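Local coordinates for soluble lytic transglycosylase B3 (Pseudomonas aeruginosa, PDB 5ANZ) that cleaves cell-wall peptidoglycan as a multidomain lytic transglycosylase and takes part in turnover of the bacterial cell wall, at the calcium ion site. Numbering follows the deposited sequence.

The calcium ion site. Residues 218-226, 230, 233. With CA (calcium ion), chain B.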
loop_
_atom_site.group_PDB
_atom_site.type_symbol
_atom_site.label_atom_id
_atom_site.label_comp_id
_atom_site.label_asym_id
_atom_site.label_seq_id
_atom_site.Cartn_x
_atom_site.Cartn_y
_atom_site.Cartn_z
ATOM N N ASP A 218 -0.101 -7.546 21.707
ATOM C CA ASP A 218 -0.890 -8.567 22.393
ATOM C C ASP A 218 -2.078 -7.909 23.089
ATOM O O ASP A 218 -1.954 -7.395 24.218
ATOM C CB ASP A 218 -0.022 -9.326 23.411
ATOM C CG ASP A 218 -0.816 -10.331 24.221
ATOM O OD1 ASP A 218 -1.936 -10.697 23.797
ATOM O OD2 ASP A 218 -0.315 -10.765 25.285
ATOM N N PHE A 219 -3.226 -7.906 22.412
ATOM C CA PHE A 219 -4.400 -7.200 22.895
ATOM C C PHE A 219 -4.986 -7.837 24.138
ATOM O O PHE A 219 -5.357 -7.142 25.074
ATOM C CB PHE A 219 -5.482 -7.134 21.808
ATOM C CG PHE A 219 -6.736 -6.440 22.254
ATOM C CD1 PHE A 219 -6.774 -5.061 22.367
ATOM C CD2 PHE A 219 -7.884 -7.164 22.550
ATOM C CE1 PHE A 219 -7.926 -4.414 22.785
ATOM C CE2 PHE A 219 -9.044 -6.515 22.959
ATOM C CZ PHE A 219 -9.062 -5.141 23.070
ATOM N N ASP A 220 -5.074 -9.160 24.152
ATOM C CA ASP A 220 -5.806 -9.837 25.227
ATOM C C ASP A 220 -4.922 -10.233 26.413
ATOM O O ASP A 220 -5.435 -10.582 27.471
ATOM C CB ASP A 220 -6.520 -11.072 24.676
ATOM C CG ASP A 220 -5.556 -12.132 24.192
ATOM O OD1 ASP A 220 -4.859 -11.891 23.189
ATOM O OD2 ASP A 220 -5.497 -13.214 24.814
ATOM N N GLY A 221 -3.605 -10.187 26.236
ATOM C CA GLY A 221 -2.676 -10.417 27.334
ATOM C C GLY A 221 -2.248 -11.854 27.582
ATOM O O GLY A 221 -1.673 -12.160 28.626
ATOM N N ASP A 222 -2.508 -12.743 26.632
ATOM C CA ASP A 222 -2.120 -14.137 26.806
ATOM C C ASP A 222 -0.633 -14.366 26.514
ATOM O O ASP A 222 -0.139 -15.487 26.639
ATOM C CB ASP A 222 -2.996 -15.049 25.944
ATOM C CG ASP A 222 -2.798 -14.840 24.439
ATOM O OD1 ASP A 222 -2.259 -13.790 24.020
ATOM O OD2 ASP A 222 -3.207 -15.735 23.665
ATOM N N GLY A 223 0.082 -13.298 26.167
ATOM C CA GLY A 223 1.509 -13.380 25.906
ATOM C C GLY A 223 1.862 -13.630 24.454
ATOM O O GLY A 223 3.028 -13.653 24.075
ATOM N N LYS A 224 0.839 -13.820 23.631
ATOM C CA LYS A 224 1.048 -14.026 22.208
ATOM C C LYS A 224 0.548 -12.842 21.391
ATOM O O LYS A 224 -0.558 -12.344 21.612
ATOM C CB LYS A 224 0.337 -15.302 21.745
ATOM C CG LYS A 224 0.846 -16.560 22.408
ATOM C CD LYS A 224 0.303 -17.796 21.721
ATOM C CE LYS A 224 -1.198 -17.917 21.911
ATOM N NZ LYS A 224 -1.705 -19.226 21.410
ATOM N N ARG A 225 1.386 -12.388 20.464
ATOM C CA ARG A 225 0.976 -11.401 19.465
ATOM C C ARG A 225 0.508 -12.170 18.235
ATOM O O ARG A 225 1.238 -12.321 17.268
ATOM C CB ARG A 225 2.125 -10.448 19.144
ATOM C CG ARG A 225 2.591 -9.680 20.374
ATOM C CD ARG A 225 3.503 -8.519 19.988
ATOM N NE ARG A 225 4.880 -8.951 19.766
ATOM C CZ ARG A 225 5.843 -8.177 19.270
ATOM N NH1 ARG A 225 5.593 -6.915 18.927
ATOM N NH2 ARG A 225 7.066 -8.667 19.118
ATOM N N ASP A 226 -0.718 -12.669 18.307
ATOM C CA ASP A 226 -1.234 -13.596 17.299
ATOM C C ASP A 226 -2.041 -12.892 16.219
ATOM O O ASP A 226 -3.270 -12.796 16.312
ATOM C CB ASP A 226 -2.088 -14.656 17.982
ATOM C CG ASP A 226 -2.747 -15.604 16.992
ATOM O OD1 ASP A 226 -2.292 -15.667 15.831
ATOM O OD2 ASP A 226 -3.709 -16.293 17.389
ATOM N N SER A 230 -6.151 -14.214 16.134
ATOM C CA SER A 230 -6.821 -13.359 17.108
ATOM C C SER A 230 -7.256 -12.028 16.518
ATOM O O SER A 230 -6.408 -11.185 16.249
ATOM C CB SER A 230 -5.897 -13.070 18.289
ATOM O OG SER A 230 -6.437 -12.022 19.078
ATOM N N ASP A 233 -5.788 -9.075 18.678
ATOM C CA ASP A 233 -4.369 -8.788 18.411
ATOM C C ASP A 233 -4.192 -8.148 17.043
ATOM O O ASP A 233 -3.421 -7.207 16.870
ATOM C CB ASP A 233 -3.508 -10.054 18.469
ATOM C CG ASP A 233 -3.422 -10.682 19.869
ATOM O OD1 ASP A 233 -3.882 -10.103 20.892
ATOM O OD2 ASP A 233 -2.839 -11.790 19.923
HETATM CA CA CA B . -2.754 -12.278 22.261
HETATM O O HOH W 1 -3.587 -14.318 21.406
#
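Residues 218-226 carry the DxDxDG part of an EF-hand-like calcium loop, which Asp233, from the start of helix 231-244, closes around an ion that is at least seven-coordinate. Three carboxylates, from Asp218, Asp220 and Asp222, each turn one oxygen, OD1, tip-on to the metal and hold OD2 back. Asp218 reaches in with CG anti to its backbone N (chi1 176°), and its OD1 lies 2.4 Å from the calcium ion CA. Asp220 and Asp222 instead place CG in the crowded position between backbone N and carbonyl carbon, which folds each side chain back over its own main chain towards the ion; Asp220 OD1 ends 2.3 Å from the calcium ion. Asp233 faces the metal differently: with CG anti to the carbonyl carbon (chi1 -66°), it presents both oxygens, unevenly, with OD2 at 2.4 Å and OD1 at 2.8 Å from the ion. The main-chain carbonyl O of Lys224 supplies another ligand, 2.3 Å from the ion. A water completes the observed shell and is held by the second oxygen of Asp222, OD2, at 2.7 Å from the water O.

Backbone N-H groups help to fix the rotation of the Asp218, Asp222 and Asp233 carboxylates, approaching out of their planes. Asp218 is gripped from opposite faces, Gly221 N meeting OD1 and Gly223 N meeting OD2 at 2.7 Å, which ties the turn of the loop to its first ligand. Lys224 N similarly caps Asp222 OD1. Over one face of the Asp233 carboxylate, Phe219 N meets OD1 and Asp226 N meets OD2 (2.8 Å), joining both arms of the loop. The ion probably offsets part of the aspartates' charge.

Asp233 lies in the first turn of helix 231-244, where Ser230 OG accepts a nearly straight bond from Asp233 N (172° at H) and caps the helix. The other protein ligands come from the loop that follows helix 209-215, so calcium pins this loop to the start of helix 231-244 within the transglycosylase SLT domain.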